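PDB 2G5G: putative lipoprotein from Campylobacter jejuni subsp. jejuni, which binds heme as a dimer that holds two hemes face to face, and probably serves in heme uptake or transport. Local coordinates for residues S149-A154 with V194-F199; Q170-I175 with L189-V194; F199-M204 with I228-H233. All coordinates share one frame; numbering follows the deposited sequence.

Interaction 1 of 3, residues S149-A154 with V194-F199; sequences SIYNGA and VEIQQF. With HEM (protoporphyrin IX containing Fe), chain B.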
loop_
_atom_site.group_PDB
_atom_site.type_symbol
_atom_site.label_atom_id
_atom_site.label_comp_id
_atom_site.label_asym_id
_atom_site.label_seq_id
_atom_site.Cartn_x
_atom_site.Cartn_y
_atom_site.Cartn_z
ATOM N N SER A 149 -2.327 -10.616 -1.041
ATOM C CA SER A 149 -2.054 -11.642 -2.044
ATOM C C SER A 149 -2.506 -11.265 -3.460
ATOM O O SER A 149 -1.820 -11.574 -4.434
ATOM C CB SER A 149 -2.659 -12.974 -1.619
ATOM O OG SER A 149 -2.433 -13.948 -2.615
ATOM N N ILE A 150 -3.664 -10.602 -3.575
ATOM C CA ILE A 150 -4.153 -10.103 -4.866
ATOM C C ILE A 150 -3.228 -9.002 -5.429
ATOM O O ILE A 150 -2.850 -9.040 -6.596
ATOM C CB ILE A 150 -5.632 -9.619 -4.764
ATOM C CG1 ILE A 150 -6.547 -10.831 -4.500
ATOM C CG2 ILE A 150 -6.054 -8.857 -6.031
ATOM C CD1 ILE A 150 -7.750 -10.532 -3.613
ATOM N N TYR A 151 -2.884 -8.037 -4.583
ATOM C CA TYR A 151 -1.950 -6.963 -4.909
ATOM C C TYR A 151 -0.624 -7.500 -5.472
ATOM O O TYR A 151 -0.131 -7.013 -6.492
ATOM C CB TYR A 151 -1.687 -6.154 -3.646
ATOM C CG TYR A 151 -0.925 -4.857 -3.831
ATOM C CD1 TYR A 151 -1.596 -3.666 -4.087
ATOM C CD2 TYR A 151 0.458 -4.819 -3.705
ATOM C CE1 TYR A 151 -0.906 -2.466 -4.232
ATOM C CE2 TYR A 151 1.167 -3.627 -3.857
ATOM C CZ TYR A 151 0.476 -2.449 -4.111
ATOM O OH TYR A 151 1.167 -1.259 -4.248
ATOM N N ASN A 152 -0.077 -8.524 -4.820
ATOM C CA ASN A 152 1.170 -9.141 -5.254
ATOM C C ASN A 152 1.018 -10.005 -6.517
ATOM O O ASN A 152 2.004 -10.478 -7.083
ATOM C CB ASN A 152 1.823 -9.891 -4.084
ATOM C CG ASN A 152 2.260 -8.948 -2.957
ATOM O OD1 ASN A 152 2.578 -7.779 -3.193
ATOM N ND2 ASN A 152 2.259 -9.447 -1.728
ATOM N N GLY A 153 -0.218 -10.185 -6.976
ATOM C CA GLY A 153 -0.479 -10.821 -8.266
ATOM C C GLY A 153 -1.084 -12.216 -8.189
ATOM O O GLY A 153 -0.372 -13.204 -7.911
ATOM N N ALA A 154 -2.392 -12.289 -8.438
ATOM C CA ALA A 154 -3.119 -13.550 -8.522
ATOM C C ALA A 154 -3.791 -13.636 -9.898
ATOM O O ALA A 154 -3.754 -12.668 -10.656
ATOM C CB ALA A 154 -4.149 -13.644 -7.402
ATOM N N VAL A 194 -7.786 -1.481 -8.796
ATOM C CA VAL A 194 -9.011 -1.880 -9.512
ATOM C C VAL A 194 -9.300 -3.364 -9.299
ATOM O O VAL A 194 -10.429 -3.724 -8.949
ATOM C CB VAL A 194 -8.964 -1.554 -11.027
ATOM C CG1 VAL A 194 -10.171 -2.163 -11.744
ATOM C CG2 VAL A 194 -8.931 -0.054 -11.250
ATOM N N GLU A 195 -8.284 -4.213 -9.483
ATOM C CA GLU A 195 -8.443 -5.651 -9.284
ATOM C C GLU A 195 -8.836 -6.012 -7.862
ATOM O O GLU A 195 -9.656 -6.925 -7.667
ATOM C CB GLU A 195 -7.219 -6.449 -9.744
ATOM C CG GLU A 195 -7.112 -6.527 -11.281
ATOM C CD GLU A 195 -8.437 -6.913 -11.961
ATOM O OE1 GLU A 195 -8.989 -6.116 -12.766
ATOM O OE2 GLU A 195 -8.928 -8.030 -11.677
ATOM N N ILE A 196 -8.286 -5.281 -6.888
ATOM C CA ILE A 196 -8.643 -5.459 -5.474
ATOM C C ILE A 196 -10.098 -5.093 -5.188
ATOM O O ILE A 196 -10.773 -5.807 -4.424
ATOM C CB ILE A 196 -7.704 -4.670 -4.521
ATOM C CG1 ILE A 196 -6.335 -5.361 -4.442
ATOM C CG2 ILE A 196 -8.277 -4.588 -3.095
ATOM C CD1 ILE A 196 -5.245 -4.414 -4.008
ATOM N N GLN A 197 -10.569 -3.979 -5.763
ATOM C CA GLN A 197 -12.005 -3.597 -5.659
ATOM C C GLN A 197 -12.896 -4.680 -6.248
ATOM O O GLN A 197 -13.899 -5.084 -5.634
ATOM C CB GLN A 197 -12.270 -2.256 -6.343
ATOM C CG GLN A 197 -13.642 -1.686 -6.077
ATOM C CD GLN A 197 -13.728 -0.784 -4.869
ATOM O OE1 GLN A 197 -14.739 -0.087 -4.662
ATOM N NE2 GLN A 197 -12.701 -0.795 -4.049
ATOM N N GLN A 198 -12.524 -5.158 -7.419
ATOM C CA GLN A 198 -13.264 -6.194 -8.142
ATOM C C GLN A 198 -13.375 -7.483 -7.315
ATOM O O GLN A 198 -14.457 -8.094 -7.219
ATOM C CB GLN A 198 -12.583 -6.492 -9.489
ATOM C CG GLN A 198 -12.780 -5.387 -10.559
ATOM C CD GLN A 198 -13.849 -5.748 -11.565
ATOM O OE1 GLN A 198 -15.030 -5.378 -11.415
ATOM N NE2 GLN A 198 -13.463 -6.496 -12.576
ATOM N N PHE A 199 -12.242 -7.889 -6.727
ATOM C CA PHE A 199 -12.209 -9.031 -5.813
ATOM C C PHE A 199 -13.046 -8.844 -4.544
ATOM O O PHE A 199 -13.702 -9.799 -4.122
ATOM C CB PHE A 199 -10.760 -9.396 -5.437
ATOM C CG PHE A 199 -10.108 -10.379 -6.377
ATOM C CD1 PHE A 199 -9.298 -9.933 -7.429
ATOM C CD2 PHE A 199 -10.248 -11.744 -6.183
ATOM C CE1 PHE A 199 -8.685 -10.839 -8.294
ATOM C CE2 PHE A 199 -9.628 -12.658 -7.044
ATOM C CZ PHE A 199 -8.840 -12.194 -8.097
HETATM C CHA HEM B . 4.359 -0.055 -2.545
HETATM C CHB HEM B . 1.093 -3.164 -0.624
HETATM C CHC HEM B . -2.519 -0.015 -1.344
HETATM C CHD HEM B . 0.716 3.148 -3.165
HETATM C C1A HEM B . 3.780 -1.185 -1.981
HETATM C C2A HEM B . 4.467 -2.431 -1.658
HETATM C C3A HEM B . 3.561 -3.276 -1.132
HETATM C C4A HEM B . 2.276 -2.608 -1.090
HETATM C CMA HEM B . 3.814 -4.717 -0.637
HETATM C CAA HEM B . 5.975 -2.710 -1.903
HETATM C CBA HEM B . 6.828 -2.053 -0.815
HETATM C CGA HEM B . 8.251 -1.711 -1.260
HETATM O O1A HEM B . 8.792 -2.362 -2.205
HETATM O O2A HEM B . 8.854 -0.776 -0.656
HETATM C C1B HEM B . -0.186 -2.650 -0.742
HETATM C C2B HEM B . -1.442 -3.359 -0.534
HETATM C C3B HEM B . -2.449 -2.497 -0.732
HETATM C C4B HEM B . -1.866 -1.198 -1.067
HETATM C CMB HEM B . -1.582 -4.850 -0.161
HETATM C CAB HEM B . -3.960 -2.843 -0.615
HETATM C CBB HEM B . -4.901 -1.892 -0.687
HETATM C C1C HEM B . -1.950 1.124 -1.878
HETATM C C2C HEM B . -2.652 2.353 -2.203
HETATM C C3C HEM B . -1.756 3.220 -2.697
HETATM C C4C HEM B . -0.455 2.574 -2.710
HETATM C CMC HEM B . -4.164 2.603 -1.996
HETATM C CAC HEM B . -2.036 4.664 -3.184
HETATM C CBC HEM B . -2.634 5.559 -2.388
HETATM C C1D HEM B . 1.996 2.628 -3.186
HETATM C C2D HEM B . 3.180 3.324 -3.646
HETATM C C3D HEM B . 4.333 2.328 -3.452
HETATM C C4D HEM B . 3.723 1.131 -2.891
HETATM C CMD HEM B . 3.255 4.761 -4.209
HETATM C CAD HEM B . 5.826 2.566 -3.785
HETATM C CBD HEM B . 6.656 2.297 -2.531
HETATM C CGD HEM B . 7.477 3.507 -2.155
HETATM O O1D HEM B . 7.110 4.196 -1.166
HETATM O O2D HEM B . 8.504 3.786 -2.833
HETATM N NA HEM B . 2.440 -1.334 -1.626
HETATM N NB HEM B . -0.495 -1.339 -1.057
HETATM N NC HEM B . -0.607 1.302 -2.195
HETATM N ND HEM B . 2.365 1.360 -2.761
HETATM FE FE HEM B . 0.850 -0.065 -2.079
#
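Ile150 and Phe199 form the tight half of this contact between the end of helix 144-151 and the middle of helix 187-210. The isoleucine lies over one face of the phenyl ring: CG1 stands above its centre, 4.0 Å from the centroid and 10° off the ring normal, a CH-pi contact. CD1 continues toward the CB side of the ring and comes within 3.6 Å of Phe199 CG, while CG2, anti to the backbone N (CG1 at chi1 -67°), reaches Phe199 CD1 and also meets Ile196 CG1 at 3.9 Å. One side chain thus bridges two successive turns of the partner helix.

Beside it, Ile196 CD1 touches Tyr151 CD1 at 3.7 Å, near the plane of the phenol ring and at its edge. Both residues belong to the heme pocket. One face of the Tyr151 ring lies over heme atoms around pyrrole B, and its oxygen OH binds the heme iron at 2.5 Å. Ile196 CD1 is also 4.0 Å from the vinyl carbon CAB of the heme, packing against both the iron-binding tyrosine and the porphyrin. Lys192 adds a cation-pi contact to the tyrosine.

The other flank is loose. Past Gly153, whose positive phi takes the chain out of the helix, Ala154 CB stays 5.0 Å from Phe199 CZ, and Asn152 is solvent-exposed, packing on Arg144 of the second subunit. No hydrogen bond joins the segments. Leu142, following strand 137-141, touches both Ile150 and Phe199, and helix 165-179 covers Glu195, Gln197 and Gln198 of helix 187-210.

Interaction 2 of 3, residues Q170-I175 with L189-V194; sequences QLFDII and LLDKLV. With HEM (protoporphyrin IX containing Fe), chain B.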
loop_
_atom_site.group_PDB
_atom_site.type_symbol
_atom_site.label_atom_id
_atom_site.label_comp_id
_atom_site.label_asym_id
_atom_site.label_seq_id
_atom_site.Cartn_x
_atom_site.Cartn_y
_atom_site.Cartn_z
ATOM N N GLN A 170 -14.264 2.483 -15.304
ATOM C CA GLN A 170 -14.971 3.358 -14.372
ATOM C C GLN A 170 -14.328 3.275 -12.999
ATOM O O GLN A 170 -14.192 4.284 -12.328
ATOM C CB GLN A 170 -16.466 3.033 -14.266
ATOM C CG GLN A 170 -17.288 3.389 -15.510
ATOM C CD GLN A 170 -18.713 2.839 -15.427
ATOM O OE1 GLN A 170 -19.008 1.767 -15.953
ATOM N NE2 GLN A 170 -19.588 3.568 -14.751
ATOM N N LEU A 171 -13.965 2.060 -12.582
ATOM C CA LEU A 171 -13.296 1.857 -11.306
ATOM C C LEU A 171 -11.899 2.510 -11.308
ATOM O O LEU A 171 -11.486 3.102 -10.320
ATOM C CB LEU A 171 -13.195 0.356 -10.992
ATOM C CG LEU A 171 -14.458 -0.296 -10.363
ATOM C CD1 LEU A 171 -14.238 -1.787 -10.174
ATOM C CD2 LEU A 171 -14.869 0.352 -9.045
ATOM N N PHE A 172 -11.187 2.366 -12.417
ATOM C CA PHE A 172 -9.877 3.030 -12.627
ATOM C C PHE A 172 -9.940 4.530 -12.327
ATOM O O PHE A 172 -9.162 5.034 -11.508
ATOM C CB PHE A 172 -9.420 2.790 -14.060
ATOM C CG PHE A 172 -7.988 3.196 -14.329
ATOM C CD1 PHE A 172 -6.964 2.249 -14.290
ATOM C CD2 PHE A 172 -7.669 4.524 -14.630
ATOM C CE1 PHE A 172 -5.628 2.625 -14.537
ATOM C CE2 PHE A 172 -6.339 4.911 -14.880
ATOM C CZ PHE A 172 -5.323 3.959 -14.835
ATOM N N ASP A 173 -10.895 5.227 -12.954
ATOM C CA ASP A 173 -11.021 6.692 -12.828
ATOM C C ASP A 173 -11.523 7.121 -11.466
ATOM O O ASP A 173 -11.162 8.189 -10.961
ATOM C CB ASP A 173 -11.963 7.282 -13.894
ATOM C CG ASP A 173 -11.523 6.992 -15.327
ATOM O OD1 ASP A 173 -10.326 6.710 -15.603
ATOM O OD2 ASP A 173 -12.407 7.059 -16.201
ATOM N N ILE A 174 -12.397 6.307 -10.873
ATOM C CA ILE A 174 -12.890 6.591 -9.521
ATOM C C ILE A 174 -11.749 6.542 -8.498
ATOM O O ILE A 174 -11.638 7.401 -7.623
ATOM C CB ILE A 174 -13.999 5.589 -9.111
ATOM C CG1 ILE A 174 -15.328 5.970 -9.772
ATOM C CG2 ILE A 174 -14.155 5.544 -7.591
ATOM C CD1 ILE A 174 -16.415 4.876 -9.707
ATOM N N ILE A 175 -10.917 5.514 -8.609
ATOM C CA ILE A 175 -9.845 5.290 -7.660
ATOM C C ILE A 175 -8.738 6.322 -7.893
ATOM O O ILE A 175 -8.189 6.896 -6.940
ATOM C CB ILE A 175 -9.317 3.843 -7.756
ATOM C CG1 ILE A 175 -10.423 2.847 -7.318
ATOM C CG2 ILE A 175 -8.088 3.664 -6.864
ATOM C CD1 ILE A 175 -10.091 1.384 -7.610
ATOM N N LEU A 189 -0.075 0.665 -10.344
ATOM C CA LEU A 189 -0.734 0.759 -9.053
ATOM C C LEU A 189 -2.269 0.782 -9.177
ATOM O O LEU A 189 -2.963 0.078 -8.435
ATOM C CB LEU A 189 -0.259 1.999 -8.282
ATOM C CG LEU A 189 -1.023 2.269 -6.979
ATOM C CD1 LEU A 189 -0.798 1.149 -5.968
ATOM C CD2 LEU A 189 -0.662 3.618 -6.392
ATOM N N LEU A 190 -2.781 1.594 -10.104
ATOM C CA LEU A 190 -4.223 1.782 -10.246
ATOM C C LEU A 190 -4.899 0.503 -10.730
ATOM O O LEU A 190 -5.993 0.170 -10.264
ATOM C CB LEU A 190 -4.555 2.981 -11.141
ATOM C CG LEU A 190 -4.433 4.368 -10.508
ATOM C CD1 LEU A 190 -4.388 5.452 -11.594
ATOM C CD2 LEU A 190 -5.549 4.641 -9.498
ATOM N N ASP A 191 -4.239 -0.227 -11.625
ATOM C CA ASP A 191 -4.763 -1.492 -12.111
ATOM C C ASP A 191 -4.808 -2.544 -10.991
ATOM O O ASP A 191 -5.663 -3.424 -11.014
ATOM C CB ASP A 191 -3.947 -2.031 -13.294
ATOM C CG ASP A 191 -4.275 -1.333 -14.634
ATOM O OD1 ASP A 191 -5.297 -0.604 -14.746
ATOM O OD2 ASP A 191 -3.488 -1.527 -15.594
ATOM N N LYS A 192 -3.883 -2.444 -10.032
ATOM C CA LYS A 192 -3.854 -3.343 -8.887
ATOM C C LYS A 192 -5.006 -3.024 -7.934
ATOM O O LYS A 192 -5.649 -3.931 -7.408
ATOM C CB LYS A 192 -2.531 -3.215 -8.121
ATOM C CG LYS A 192 -1.357 -3.979 -8.689
ATOM C CD LYS A 192 -0.184 -3.854 -7.730
ATOM C CE LYS A 192 1.174 -3.922 -8.446
ATOM N NZ LYS A 192 2.259 -3.520 -7.479
ATOM N N LEU A 193 -5.227 -1.737 -7.703
ATOM C CA LEU A 193 -6.302 -1.268 -6.857
ATOM C C LEU A 193 -7.680 -1.588 -7.471
ATOM O O LEU A 193 -8.608 -1.932 -6.744
ATOM C CB LEU A 193 -6.159 0.229 -6.563
ATOM C CG LEU A 193 -4.909 0.694 -5.797
ATOM C CD1 LEU A 193 -5.038 2.173 -5.379
ATOM C CD2 LEU A 193 -4.596 -0.176 -4.582
ATOM N N VAL A 194 -7.786 -1.481 -8.796
ATOM C CA VAL A 194 -9.011 -1.880 -9.512
ATOM C C VAL A 194 -9.300 -3.364 -9.299
ATOM O O VAL A 194 -10.429 -3.724 -8.949
ATOM C CB VAL A 194 -8.964 -1.554 -11.027
ATOM C CG1 VAL A 194 -10.171 -2.163 -11.744
ATOM C CG2 VAL A 194 -8.931 -0.054 -11.250
HETATM C CHA HEM B . 4.359 -0.055 -2.545
HETATM C CHB HEM B . 1.093 -3.164 -0.624
HETATM C CHC HEM B . -2.519 -0.015 -1.344
HETATM C CHD HEM B . 0.716 3.148 -3.165
HETATM C C1A HEM B . 3.780 -1.185 -1.981
HETATM C C2A HEM B . 4.467 -2.431 -1.658
HETATM C C3A HEM B . 3.561 -3.276 -1.132
HETATM C C4A HEM B . 2.276 -2.608 -1.090
HETATM C CMA HEM B . 3.814 -4.717 -0.637
HETATM C CAA HEM B . 5.975 -2.710 -1.903
HETATM C CBA HEM B . 6.828 -2.053 -0.815
HETATM C CGA HEM B . 8.251 -1.711 -1.260
HETATM O O1A HEM B . 8.792 -2.362 -2.205
HETATM O O2A HEM B . 8.854 -0.776 -0.656
HETATM C C1B HEM B . -0.186 -2.650 -0.742
HETATM C C2B HEM B . -1.442 -3.359 -0.534
HETATM C C3B HEM B . -2.449 -2.497 -0.732
HETATM C C4B HEM B . -1.866 -1.198 -1.067
HETATM C CMB HEM B . -1.582 -4.850 -0.161
HETATM C CAB HEM B . -3.960 -2.843 -0.615
HETATM C CBB HEM B . -4.901 -1.892 -0.687
HETATM C C1C HEM B . -1.950 1.124 -1.878
HETATM C C2C HEM B . -2.652 2.353 -2.203
HETATM C C3C HEM B . -1.756 3.220 -2.697
HETATM C C4C HEM B . -0.455 2.574 -2.710
HETATM C CMC HEM B . -4.164 2.603 -1.996
HETATM C CAC HEM B . -2.036 4.664 -3.184
HETATM C CBC HEM B . -2.634 5.559 -2.388
HETATM C C1D HEM B . 1.996 2.628 -3.186
HETATM C C2D HEM B . 3.180 3.324 -3.646
HETATM C C3D HEM B . 4.333 2.328 -3.452
HETATM C C4D HEM B . 3.723 1.131 -2.891
HETATM C CMD HEM B . 3.255 4.761 -4.209
HETATM C CAD HEM B . 5.826 2.566 -3.785
HETATM C CBD HEM B . 6.656 2.297 -2.531
HETATM C CGD HEM B . 7.477 3.507 -2.155
HETATM O O1D HEM B . 7.110 4.196 -1.166
HETATM O O2D HEM B . 8.504 3.786 -2.833
HETATM N NA HEM B . 2.440 -1.334 -1.626
HETATM N NB HEM B . -0.495 -1.339 -1.057
HETATM N NC HEM B . -0.607 1.302 -2.195
HETATM N ND HEM B . 2.365 1.360 -2.761
HETATM FE FE HEM B . 0.850 -0.065 -2.079
#
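Phe172 reaches across to helix 187-210 from a CG set anti to its backbone N (chi1 -169°). Its CB lies 4.0 Å from Val194 CG2, the methyl that also presses on Phe172 CA at 3.5 Å. Further out, CD1 and CE1 each approach Asp191 OD1, the carboxylate oxygen sitting at the ring edge 3.3 Å from CE1. CE1 also meets Leu190 CB at 3.6 Å, and at the tip CZ and CE2 rest on Leu190 CD1, CZ at 3.7 Å, the two side chains crossing at about a right angle.

Helices 165-179 and 187-210 are consecutive in the chain, in the heme-binding part of the ChaN fold; the axes of segments 170-175 and 189-194 run at 114° to each other and approach to 9.1 Å. The second helix presents one side to this partner and another to the heme.

Ile175 fills the other half of the interface: its CG2 touches both Leu190 CD2 and Leu193 CD1, and its CD1 packs on the backbone of Leu193 near Val194. The same Leu193 CD1 lies 3.5 Å from the heme methyl CMC, while Leu189, which takes no part in the helix contact, brings CD2 to 3.5 Å from the meso carbon CHD.

Interaction 3 of 3, residues F199-M204 with I228-H233; sequences FKDRRM and IGIPLH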
loop_
_atom_site.group_PDB
_atom_site.type_symbol
_atom_site.label_atom_id
_atom_site.label_comp_id
_atom_site.label_asym_id
_atom_site.label_seq_id
_atom_site.Cartn_x
_atom_site.Cartn_y
_atom_site.Cartn_z
ATOM N N PHE A 199 -12.242 -7.889 -6.727
ATOM C CA PHE A 199 -12.209 -9.031 -5.813
ATOM C C PHE A 199 -13.046 -8.844 -4.544
ATOM O O PHE A 199 -13.702 -9.799 -4.122
ATOM C CB PHE A 199 -10.760 -9.396 -5.437
ATOM C CG PHE A 199 -10.108 -10.379 -6.377
ATOM C CD1 PHE A 199 -9.298 -9.933 -7.429
ATOM C CD2 PHE A 199 -10.248 -11.744 -6.183
ATOM C CE1 PHE A 199 -8.685 -10.839 -8.294
ATOM C CE2 PHE A 199 -9.628 -12.658 -7.044
ATOM C CZ PHE A 199 -8.840 -12.194 -8.097
ATOM N N LYS A 200 -13.003 -7.652 -3.927
ATOM C CA LYS A 200 -13.805 -7.324 -2.742
ATOM C C LYS A 200 -15.278 -7.468 -3.096
ATOM O O LYS A 200 -16.045 -8.083 -2.362
ATOM C CB LYS A 200 -13.567 -5.884 -2.258
ATOM C CG LYS A 200 -12.211 -5.645 -1.549
ATOM C CD LYS A 200 -11.976 -4.171 -1.265
ATOM C CE LYS A 200 -10.826 -3.992 -0.245
ATOM N NZ LYS A 200 -10.537 -2.545 -0.100
ATOM N N ASP A 201 -15.653 -6.923 -4.248
ATOM C CA ASP A 201 -17.040 -6.970 -4.742
ATOM C C ASP A 201 -17.537 -8.390 -4.985
ATOM O O ASP A 201 -18.667 -8.739 -4.623
ATOM C CB ASP A 201 -17.134 -6.097 -5.997
ATOM C CG ASP A 201 -17.129 -4.620 -5.660
ATOM O OD1 ASP A 201 -17.423 -4.274 -4.484
ATOM O OD2 ASP A 201 -16.815 -3.788 -6.548
ATOM N N ARG A 202 -16.651 -9.230 -5.517
ATOM C CA ARG A 202 -16.934 -10.620 -5.797
ATOM C C ARG A 202 -17.190 -11.398 -4.502
ATOM O O ARG A 202 -18.154 -12.153 -4.420
ATOM C CB ARG A 202 -15.772 -11.251 -6.575
ATOM C CG ARG A 202 -15.991 -12.700 -6.994
ATOM C CD ARG A 202 -17.238 -12.856 -7.863
ATOM N NE ARG A 202 -17.211 -12.089 -9.119
ATOM C CZ ARG A 202 -16.684 -12.538 -10.260
ATOM N NH1 ARG A 202 -16.111 -13.746 -10.325
ATOM N NH2 ARG A 202 -16.720 -11.781 -11.350
ATOM N N ARG A 203 -16.331 -11.182 -3.513
ATOM C CA ARG A 203 -16.445 -11.852 -2.204
ATOM C C ARG A 203 -17.710 -11.435 -1.464
ATOM O O ARG A 203 -18.462 -12.308 -1.042
ATOM C CB ARG A 203 -15.224 -11.565 -1.321
ATOM C CG ARG A 203 -15.394 -12.003 0.163
ATOM C CD ARG A 203 -15.535 -13.503 0.309
ATOM N NE ARG A 203 -14.403 -14.212 -0.306
ATOM C CZ ARG A 203 -13.189 -14.365 0.256
ATOM N NH1 ARG A 203 -12.908 -13.881 1.461
ATOM N NH2 ARG A 203 -12.254 -15.015 -0.415
HETATM N N MSE A 204 -17.930 -10.125 -1.307
HETATM C CA MSE A 204 -19.166 -9.627 -0.703
HETATM C C MSE A 204 -20.398 -10.202 -1.416
HETATM O O MSE A 204 -21.331 -10.643 -0.724
HETATM C CB MSE A 204 -19.197 -8.105 -0.625
HETATM C CG MSE A 204 -18.032 -7.519 0.243
HETATM SE SE MSE A 204 -18.351 -5.752 0.748
HETATM C CE MSE A 204 -17.046 -4.980 -0.512
ATOM N N ILE A 228 -21.181 -0.413 -11.088
ATOM C CA ILE A 228 -19.783 -0.878 -11.032
ATOM C C ILE A 228 -19.518 -1.907 -9.919
ATOM O O ILE A 228 -18.403 -2.430 -9.822
ATOM C CB ILE A 228 -18.823 0.300 -10.783
ATOM C CG1 ILE A 228 -19.191 1.011 -9.468
ATOM C CG2 ILE A 228 -18.795 1.257 -12.016
ATOM C CD1 ILE A 228 -18.295 2.144 -9.057
ATOM N N GLY A 229 -20.508 -2.132 -9.052
ATOM C CA GLY A 229 -20.253 -2.862 -7.794
ATOM C C GLY A 229 -20.854 -4.246 -7.628
ATOM O O GLY A 229 -21.143 -4.969 -8.589
ATOM N N ILE A 230 -21.033 -4.603 -6.363
ATOM C CA ILE A 230 -21.624 -5.882 -5.967
ATOM C C ILE A 230 -22.836 -6.398 -6.789
ATOM O O ILE A 230 -22.868 -7.580 -7.113
ATOM C CB ILE A 230 -21.969 -5.870 -4.465
ATOM C CG1 ILE A 230 -20.660 -5.680 -3.656
ATOM C CG2 ILE A 230 -22.761 -7.178 -4.059
ATOM C CD1 ILE A 230 -20.867 -5.089 -2.260
ATOM N N PRO A 231 -23.821 -5.532 -7.112
ATOM C CA PRO A 231 -24.956 -6.025 -7.947
ATOM C C PRO A 231 -24.576 -6.740 -9.254
ATOM O O PRO A 231 -25.232 -7.722 -9.630
ATOM C CB PRO A 231 -25.785 -4.760 -8.192
ATOM C CG PRO A 231 -25.553 -3.926 -6.948
ATOM C CD PRO A 231 -24.052 -4.138 -6.680
ATOM N N LEU A 232 -23.506 -6.285 -9.924
ATOM C CA LEU A 232 -23.027 -6.946 -11.133
ATOM C C LEU A 232 -22.523 -8.362 -10.841
ATOM O O LEU A 232 -22.725 -9.274 -11.637
ATOM C CB LEU A 232 -21.885 -6.143 -11.768
ATOM C CG LEU A 232 -22.171 -4.681 -12.121
ATOM C CD1 LEU A 232 -20.877 -4.007 -12.624
ATOM C CD2 LEU A 232 -23.284 -4.631 -13.178
ATOM N N HIS A 233 -21.874 -8.527 -9.694
ATOM C CA HIS A 233 -21.275 -9.810 -9.326
ATOM C C HIS A 233 -22.363 -10.774 -8.908
ATOM O O HIS A 233 -22.316 -11.955 -9.271
ATOM C CB HIS A 233 -20.218 -9.644 -8.219
ATOM C CG HIS A 233 -19.063 -8.782 -8.631
ATOM N ND1 HIS A 233 -17.854 -9.302 -9.039
ATOM C CD2 HIS A 233 -18.939 -7.435 -8.713
ATOM C CE1 HIS A 233 -17.036 -8.314 -9.358
ATOM N NE2 HIS A 233 -17.670 -7.170 -9.170
HETATM O O HOH W 1 -16.805 -4.398 -9.063
#
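A buried, partly polar helix-to-helix contact joins the C-terminal half of helix 187-210 to the start of helix 230-236 and the loop before it, with His233, Asp201 and Ile230 carrying most of it. Arg202 NE donates to His233 ND1 at 2.9 Å and 163°. The bond lies in the imidazole plane and close to the guanidinium plane, although the two planes themselves are turned 57° apart. With CG anti to the backbone N (chi1 -177°), the arginine chain then bends at chi2 and chi3, bringing NE to the imidazole. NH2 is bonded to Lys158 O and Ser162 OG, which fixes the rotation of the guanidinium.

One face of the imidazole lies against the backbone of helix 187-210: Asp201 C stands over its centre, and Arg202 N is offset toward the rim. Asp201 CB approaches His233 NE2 at 3.4 Å. That nitrogen also faces a water, 2.9 Å away and near the ring plane, which hydrogen-bonds to Asp201 OD2 and Ile228 O, both at 2.6 Å. The carboxylate is thereby linked to the loop before helix 230-236, while its OD1 binds His223 ND1.

The apolar end lies beyond Asp201. There Ile230 CG1 passes Asp201 OD1, and its CD1 reaches selenomethionine Met204, 3.8 Å from CB, the two side chains crossing at about a right angle. Helix 221-224 adjoins this end through His223, which touches Lys200, Met204 and Ile230, whereas Ile228 packs against helix 165-179.

From the N terminus, the chain first enters these contacts at residues 149-154, on helix 144-151. Interaction 1 closes a long loop from there to residues 194-199, and the shorter loop of interaction 2, between helices 165-179 and 187-210, is nested inside it. The two share Val194 and both touch the heme. Interaction 3 follows in series: it starts at Phe199, where interaction 1 ends, and spans strand 214-220 and helix 221-224 before reaching residues 228-233. Helix 187-210 takes part in all three, tying the heme-binding helices to helix 230-236, and Ile228 meets Leu171 and Ile174, so interactions 2 and 3 also touch directly.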